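Local coordinates for putative nucleolar GTP-binding protein 1 (Plasmodium falciparum, PDB 2QU8) that probably binds and hydrolyses GTP as a nucleolar GTPase of the NOG1 family, and is captured here with GDP, at residues S44-I48 with S183-L187; L113-S119 with V146-I152. All blocks are in the same frame, centred on the assembly; numbering follows the deposited sequence.

Contact 1. Residues S44-I48 with S183-L187. With GDP (guanosine-5'-diphosphate), chain B.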
loop_
_atom_site.group_PDB
_atom_site.type_symbol
_atom_site.label_atom_id
_atom_site.label_comp_id
_atom_site.label_asym_id
_atom_site.label_seq_id
_atom_site.Cartn_x
_atom_site.Cartn_y
_atom_site.Cartn_z
ATOM N N SER A 44 -5.918 -11.268 2.494
ATOM C CA SER A 44 -6.694 -11.304 3.730
ATOM C C SER A 44 -7.183 -9.902 4.104
ATOM O O SER A 44 -8.349 -9.710 4.434
ATOM C CB SER A 44 -5.857 -11.883 4.877
ATOM O OG SER A 44 -5.599 -13.256 4.672
ATOM N N PHE A 45 -6.282 -8.926 4.036
ATOM C CA PHE A 45 -6.613 -7.551 4.400
ATOM C C PHE A 45 -7.710 -7.015 3.493
ATOM O O PHE A 45 -8.703 -6.434 3.957
ATOM C CB PHE A 45 -5.373 -6.653 4.303
ATOM C CG PHE A 45 -5.583 -5.293 4.888
ATOM C CD1 PHE A 45 -5.120 -5.003 6.171
ATOM C CD2 PHE A 45 -6.270 -4.320 4.182
ATOM C CE1 PHE A 45 -5.327 -3.730 6.738
ATOM C CE2 PHE A 45 -6.489 -3.055 4.730
ATOM C CZ PHE A 45 -6.008 -2.762 6.019
ATOM N N MET A 46 -7.524 -7.220 2.191
ATOM C CA MET A 46 -8.505 -6.793 1.214
ATOM C C MET A 46 -9.891 -7.379 1.510
ATOM O O MET A 46 -10.888 -6.651 1.528
ATOM C CB MET A 46 -8.055 -7.186 -0.196
ATOM C CG MET A 46 -9.135 -6.982 -1.234
ATOM S SD MET A 46 -8.624 -7.642 -2.819
ATOM C CE MET A 46 -8.614 -9.404 -2.459
ATOM N N ASN A 47 -9.948 -8.692 1.722
ATOM C CA ASN A 47 -11.220 -9.382 2.009
ATOM C C ASN A 47 -11.942 -8.912 3.269
ATOM O O ASN A 47 -13.160 -8.747 3.265
ATOM C CB ASN A 47 -11.017 -10.890 2.056
ATOM C CG ASN A 47 -10.873 -11.486 0.680
ATOM O OD1 ASN A 47 -9.930 -12.224 0.413
ATOM N ND2 ASN A 47 -11.799 -11.153 -0.211
ATOM N N ILE A 48 -11.189 -8.702 4.339
ATOM C CA ILE A 48 -11.757 -8.204 5.589
ATOM C C ILE A 48 -12.423 -6.831 5.421
ATOM O O ILE A 48 -13.609 -6.675 5.733
ATOM C CB ILE A 48 -10.696 -8.187 6.706
ATOM C CG1 ILE A 48 -10.351 -9.621 7.099
ATOM C CG2 ILE A 48 -11.193 -7.418 7.934
ATOM C CD1 ILE A 48 -9.008 -9.767 7.746
ATOM N N SER A 183 0.020 -1.246 12.904
ATOM C CA SER A 183 0.187 -2.644 13.299
ATOM C C SER A 183 -1.166 -3.331 13.418
ATOM O O SER A 183 -2.128 -2.740 13.912
ATOM C CB SER A 183 0.952 -2.747 14.622
ATOM O OG SER A 183 2.214 -2.111 14.512
ATOM N N PHE A 184 -1.237 -4.584 12.966
ATOM C CA PHE A 184 -2.493 -5.324 12.973
ATOM C C PHE A 184 -2.324 -6.824 12.801
ATOM O O PHE A 184 -1.221 -7.332 12.562
ATOM C CB PHE A 184 -3.471 -4.788 11.906
ATOM C CG PHE A 184 -2.875 -4.659 10.526
ATOM C CD1 PHE A 184 -2.886 -5.744 9.639
ATOM C CD2 PHE A 184 -2.319 -3.452 10.106
ATOM C CE1 PHE A 184 -2.335 -5.632 8.363
ATOM C CE2 PHE A 184 -1.765 -3.325 8.825
ATOM C CZ PHE A 184 -1.776 -4.422 7.950
ATOM N N SER A 185 -3.437 -7.526 12.942
ATOM C CA SER A 185 -3.490 -8.939 12.659
ATOM C C SER A 185 -4.696 -9.218 11.783
ATOM O O SER A 185 -5.829 -9.060 12.225
ATOM C CB SER A 185 -3.585 -9.747 13.952
ATOM O OG SER A 185 -3.953 -11.088 13.664
ATOM N N THR A 186 -4.450 -9.642 10.544
ATOM C CA THR A 186 -5.537 -10.058 9.671
ATOM C C THR A 186 -6.086 -11.452 10.048
ATOM O O THR A 186 -7.064 -11.920 9.462
ATOM C CB THR A 186 -5.174 -9.953 8.143
ATOM O OG1 THR A 186 -3.900 -10.550 7.885
ATOM C CG2 THR A 186 -5.125 -8.499 7.694
ATOM N N LEU A 187 -5.467 -12.114 11.026
ATOM C CA LEU A 187 -6.035 -13.358 11.553
ATOM C C LEU A 187 -7.003 -13.100 12.713
ATOM O O LEU A 187 -8.036 -13.750 12.810
ATOM C CB LEU A 187 -4.949 -14.373 11.955
ATOM C CG LEU A 187 -5.390 -15.827 12.217
ATOM C CD1 LEU A 187 -6.034 -16.489 10.981
ATOM C CD2 LEU A 187 -4.214 -16.663 12.701
HETATM P PB GDP B . -1.030 -12.670 0.637
HETATM O O1B GDP B . -0.404 -13.747 -0.234
HETATM O O2B GDP B . -0.080 -11.507 0.718
HETATM O O3B GDP B . -2.288 -12.245 -0.052
HETATM O O3A GDP B . -1.306 -13.238 2.110
HETATM P PA GDP B . -2.619 -14.083 2.544
HETATM O O1A GDP B . -2.967 -15.099 1.472
HETATM O O2A GDP B . -3.775 -13.171 2.817
HETATM O "O5'" GDP B . -2.071 -14.792 3.868
HETATM C "C5'" GDP B . -1.060 -15.806 3.771
HETATM C "C4'" GDP B . -1.157 -16.765 4.950
HETATM O "O4'" GDP B . -1.060 -16.021 6.171
HETATM C "C3'" GDP B . -2.505 -17.471 5.001
HETATM O "O3'" GDP B . -2.316 -18.800 5.485
HETATM C "C2'" GDP B . -3.287 -16.658 6.008
HETATM O "O2'" GDP B . -4.349 -17.407 6.599
HETATM C "C1'" GDP B . -2.202 -16.267 6.995
HETATM N N9 GDP B . -2.457 -15.020 7.740
HETATM C C8 GDP B . -3.036 -13.907 7.245
HETATM N N7 GDP B . -3.090 -12.938 8.192
HETATM C C5 GDP B . -2.534 -13.436 9.314
HETATM C C6 GDP B . -2.265 -12.933 10.682
HETATM O O6 GDP B . -2.601 -11.769 10.999
HETATM N N1 GDP B . -1.671 -13.763 11.559
HETATM C C2 GDP B . -1.304 -15.021 11.233
HETATM N N2 GDP B . -0.702 -15.794 12.172
HETATM N N3 GDP B . -1.514 -15.538 9.991
HETATM C C4 GDP B . -2.109 -14.807 9.008
#

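Contact 2. Residues L113-S119 with V146-I152. With GDP (guanosine-5'-diphosphate), chain B.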
loop_
_atom_site.group_PDB
_atom_site.type_symbol
_atom_site.label_atom_id
_atom_site.label_comp_id
_atom_site.label_asym_id
_atom_site.label_seq_id
_atom_site.Cartn_x
_atom_site.Cartn_y
_atom_site.Cartn_z
ATOM N N LEU A 113 -0.530 0.665 0.658
ATOM C CA LEU A 113 -0.385 -0.068 1.903
ATOM C C LEU A 113 0.605 -1.201 1.649
ATOM O O LEU A 113 0.259 -2.199 1.015
ATOM C CB LEU A 113 -1.729 -0.600 2.418
ATOM C CG LEU A 113 -1.731 -1.463 3.693
ATOM C CD1 LEU A 113 -0.978 -0.821 4.865
ATOM C CD2 LEU A 113 -3.157 -1.783 4.103
ATOM N N PHE A 114 1.835 -1.012 2.122
ATOM C CA PHE A 114 2.886 -2.022 2.040
ATOM C C PHE A 114 2.920 -2.798 3.344
ATOM O O PHE A 114 3.235 -2.250 4.410
ATOM C CB PHE A 114 4.273 -1.416 1.727
ATOM C CG PHE A 114 5.336 -2.456 1.443
ATOM C CD1 PHE A 114 5.593 -2.871 0.137
ATOM C CD2 PHE A 114 6.052 -3.045 2.482
ATOM C CE1 PHE A 114 6.562 -3.846 -0.128
ATOM C CE2 PHE A 114 7.019 -4.022 2.229
ATOM C CZ PHE A 114 7.274 -4.417 0.924
ATOM N N ILE A 115 2.598 -4.083 3.247
ATOM C CA ILE A 115 2.486 -4.926 4.415
ATOM C C ILE A 115 3.754 -5.746 4.632
ATOM O O ILE A 115 4.242 -6.417 3.715
ATOM C CB ILE A 115 1.246 -5.849 4.347
ATOM C CG1 ILE A 115 -0.033 -5.003 4.189
ATOM C CG2 ILE A 115 1.191 -6.759 5.588
ATOM C CD1 ILE A 115 -1.339 -5.788 4.143
ATOM N N ILE A 116 4.277 -5.649 5.855
ATOM C CA ILE A 116 5.370 -6.470 6.338
ATOM C C ILE A 116 4.808 -7.440 7.374
ATOM O O ILE A 116 4.184 -7.028 8.358
ATOM C CB ILE A 116 6.508 -5.611 6.983
ATOM C CG1 ILE A 116 7.150 -4.678 5.944
ATOM C CG2 ILE A 116 7.575 -6.503 7.656
ATOM C CD1 ILE A 116 8.120 -3.645 6.524
ATOM N N ASP A 117 5.012 -8.727 7.119
ATOM C CA ASP A 117 4.741 -9.788 8.084
ATOM C C ASP A 117 5.905 -9.872 9.090
ATOM O O ASP A 117 6.948 -10.474 8.805
ATOM C CB ASP A 117 4.539 -11.113 7.326
ATOM C CG ASP A 117 4.410 -12.321 8.243
ATOM O OD1 ASP A 117 4.238 -12.156 9.471
ATOM O OD2 ASP A 117 4.480 -13.451 7.721
ATOM N N ILE A 118 5.729 -9.252 10.261
ATOM C CA ILE A 118 6.790 -9.218 11.278
ATOM C C ILE A 118 7.001 -10.537 12.014
ATOM O O ILE A 118 7.960 -10.671 12.764
ATOM C CB ILE A 118 6.608 -8.080 12.327
ATOM C CG1 ILE A 118 5.243 -8.151 13.027
ATOM C CG2 ILE A 118 6.898 -6.719 11.703
ATOM C CD1 ILE A 118 5.223 -7.405 14.388
ATOM N N SER A 119 6.106 -11.500 11.809
ATOM C CA SER A 119 6.317 -12.858 12.315
ATOM C C SER A 119 7.251 -13.686 11.410
ATOM O O SER A 119 7.750 -14.739 11.828
ATOM C CB SER A 119 4.981 -13.583 12.509
ATOM O OG SER A 119 4.435 -14.034 11.277
ATOM N N VAL A 146 1.353 3.778 3.742
ATOM C CA VAL A 146 1.249 3.229 5.085
ATOM C C VAL A 146 2.073 1.941 5.107
ATOM O O VAL A 146 1.938 1.102 4.217
ATOM C CB VAL A 146 -0.220 2.957 5.502
ATOM C CG1 VAL A 146 -0.289 2.345 6.892
ATOM C CG2 VAL A 146 -1.039 4.245 5.453
ATOM N N ILE A 147 2.948 1.806 6.103
ATOM C CA ILE A 147 3.646 0.543 6.321
ATOM C C ILE A 147 2.829 -0.239 7.328
ATOM O O ILE A 147 2.652 0.198 8.470
ATOM C CB ILE A 147 5.102 0.715 6.860
ATOM C CG1 ILE A 147 5.946 1.628 5.959
ATOM C CG2 ILE A 147 5.771 -0.649 7.054
ATOM C CD1 ILE A 147 6.292 1.072 4.597
ATOM N N GLY A 148 2.304 -1.381 6.893
ATOM C CA GLY A 148 1.518 -2.228 7.768
ATOM C C GLY A 148 2.371 -3.328 8.357
ATOM O O GLY A 148 2.990 -4.098 7.621
ATOM N N PHE A 149 2.429 -3.392 9.680
ATOM C CA PHE A 149 3.076 -4.509 10.359
ATOM C C PHE A 149 2.018 -5.520 10.746
ATOM O O PHE A 149 1.233 -5.300 11.666
ATOM C CB PHE A 149 3.897 -4.036 11.558
ATOM C CG PHE A 149 4.924 -3.023 11.193
ATOM C CD1 PHE A 149 4.735 -1.684 11.497
ATOM C CD2 PHE A 149 6.058 -3.396 10.480
ATOM C CE1 PHE A 149 5.686 -0.732 11.128
ATOM C CE2 PHE A 149 7.009 -2.454 10.112
ATOM C CZ PHE A 149 6.818 -1.121 10.435
ATOM N N ASN A 150 1.991 -6.619 10.002
ATOM C CA ASN A 150 0.959 -7.628 10.139
ATOM C C ASN A 150 1.419 -8.855 10.912
ATOM O O ASN A 150 2.614 -9.067 11.105
ATOM C CB ASN A 150 0.441 -8.043 8.756
ATOM C CG ASN A 150 -0.908 -8.724 8.815
ATOM O OD1 ASN A 150 -1.626 -8.607 9.805
ATOM N ND2 ASN A 150 -1.266 -9.434 7.749
ATOM N N LYS A 151 0.437 -9.661 11.313
ATOM C CA LYS A 151 0.602 -10.921 12.053
ATOM C C LYS A 151 1.135 -10.719 13.474
ATOM O O LYS A 151 1.887 -11.549 13.988
ATOM C CB LYS A 151 1.420 -11.963 11.260
ATOM C CG LYS A 151 0.929 -12.183 9.819
ATOM C CD LYS A 151 1.330 -13.553 9.290
ATOM C CE LYS A 151 1.011 -13.682 7.801
ATOM N NZ LYS A 151 1.889 -14.707 7.146
ATOM N N ILE A 152 0.720 -9.618 14.103
ATOM C CA ILE A 152 1.119 -9.297 15.488
ATOM C C ILE A 152 0.625 -10.334 16.506
ATOM O O ILE A 152 1.103 -10.366 17.640
ATOM C CB ILE A 152 0.648 -7.881 15.928
ATOM C CG1 ILE A 152 -0.884 -7.797 15.889
ATOM C CG2 ILE A 152 1.326 -6.797 15.084
ATOM C CD1 ILE A 152 -1.467 -6.538 16.455
HETATM P PB GDP B . -1.030 -12.670 0.637
HETATM O O1B GDP B . -0.404 -13.747 -0.234
HETATM O O2B GDP B . -0.080 -11.507 0.718
HETATM O O3B GDP B . -2.288 -12.245 -0.052
HETATM O O3A GDP B . -1.306 -13.238 2.110
HETATM P PA GDP B . -2.619 -14.083 2.544
HETATM O O1A GDP B . -2.967 -15.099 1.472
HETATM O O2A GDP B . -3.775 -13.171 2.817
HETATM O "O5'" GDP B . -2.071 -14.792 3.868
HETATM C "C5'" GDP B . -1.060 -15.806 3.771
HETATM C "C4'" GDP B . -1.157 -16.765 4.950
HETATM O "O4'" GDP B . -1.060 -16.021 6.171
HETATM C "C3'" GDP B . -2.505 -17.471 5.001
HETATM O "O3'" GDP B . -2.316 -18.800 5.485
HETATM C "C2'" GDP B . -3.287 -16.658 6.008
HETATM O "O2'" GDP B . -4.349 -17.407 6.599
HETATM C "C1'" GDP B . -2.202 -16.267 6.995
HETATM N N9 GDP B . -2.457 -15.020 7.740
HETATM C C8 GDP B . -3.036 -13.907 7.245
HETATM N N7 GDP B . -3.090 -12.938 8.192
HETATM C C5 GDP B . -2.534 -13.436 9.314
HETATM C C6 GDP B . -2.265 -12.933 10.682
HETATM O O6 GDP B . -2.601 -11.769 10.999
HETATM N N1 GDP B . -1.671 -13.763 11.559
HETATM C C2 GDP B . -1.304 -15.021 11.233
HETATM N N2 GDP B . -0.702 -15.794 12.172
HETATM N N3 GDP B . -1.514 -15.538 9.991
HETATM C C4 GDP B . -2.109 -14.807 9.008
#

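Contact 1. Residues S44-I48 with S183-L187
Thr186 reaches the helix 44-48 with its methyl and the nucleotide with its hydroxyl. With OG1 lodged between the backbone N and the carbonyl carbon (chi1 48°), CG2 is turned to the helix, 3.7 Å from Phe45 CA, while OG1 gives a short 2.5 Å hydrogen bond to GDP N7. A threonine suits the spot because it offers a greasy branch and a polar one at once. Phe45 has its ring swung opposite its own backbone N (chi1 -170°), away from the nucleotide and into the core. There the rings of Phe45 and Phe184 meet obliquely, their planes inclined at 58°: Phe45 CD1 lies 3.6 Å from Phe184 CE1, and Phe45 CE1 stands over the rim of the Phe184 ring. Ala195 of helix 192-222 touches both rings, and Val192 touches Phe45 and Ile48. Ile48 brings CD1 to within 3.4 Å of Thr186 O. Ser44, small enough to sit close to the alpha-phosphate, bonds GDP O2A twice, through its N at 2.9 Å and its OG at 2.6 Å. Leu187 N, 2.9 Å from GDP O6, reads the base carbonyl. Helix 42-49 begins within a sequence that fits the P-loop (Walker A), whose Lys42 and Ser43 form its first residues, and the loop at 184-187 probably corresponds to the base-recognising G5 loop of Ras-like GTPases; together they frame the nucleotide pocket.

Contact 2. Residues L113-S119 with V146-I152
The ring of Phe149 meets Ile118 and Ile116 obliquely: Ile118 CG2 comes 3.6 Å from Phe149 CD2, and Ile116 CD1 touches CE2. Ile116 runs alongside Phe149, whereas Ile118 crosses it. Phe114 receives Ile116 CG1 at its edge, in the ring plane, and Phe133 packs edge-to-face with it. The carboxylate of Asp117 is the flat group at the polar end, and an aspartate suits it because each oxygen has its own task. Ser119 OG uses the syn lone pair of Asp117 OD1, and Ser119 N reaches the same oxygen from above the plane, closing an Asx turn. Lys151 NZ comes over the opposite face, 64° out of the plane, to form a 2.9 Å salt bridge with Asp117 OD2. Lys151 is long enough to lie along the guanine, its CG 3.4 Å from GDP C6, and still bring NZ to the carboxylate and Asn39 O. Asn150 ND2 donates to Val40 O, tying this strand end to the probable phosphate-binding loop. The strands themselves pair in parallel, as in Ile116 N to Gly148 O at 2.7 Å. Gly148 has no side chain, and Leu113 CD1 settles 3.9 Å from its N; Ile115 CG2 packs 3.5 Å from Asn150 CB. Adjacent parallel strands with the nucleotide at the C-terminal edge fit the alpha/beta fold of P-loop GTPases; Asn150-Lys151 begin a sequence matching its NKxD (G4) guanine-recognition motif.

How the contacts relate
Both contacts are buried and both touch GDP, but they belong to different layers. Contact 2 joins two neighbouring strands of the central sheet, so backbone bonds dominate it. Contact 1 packs a helix against a loop, meeting mainly by side chains and through the nucleotide. The segments 146-152 and 183-187 adjoin: Thr186 OG1 lies 2.9 Å from Asn150 ND2, probably hydrogen-bonded, and Phe184 N probably bonds Phe149 O at the same distance. Asn150 probably helps to position the threonine that meets the imidazole part of the base. Leu187 and Lys151, one from each contact, flank the guanine on opposite faces, while Ile115 of contact 2 packs against Phe45 and Phe184.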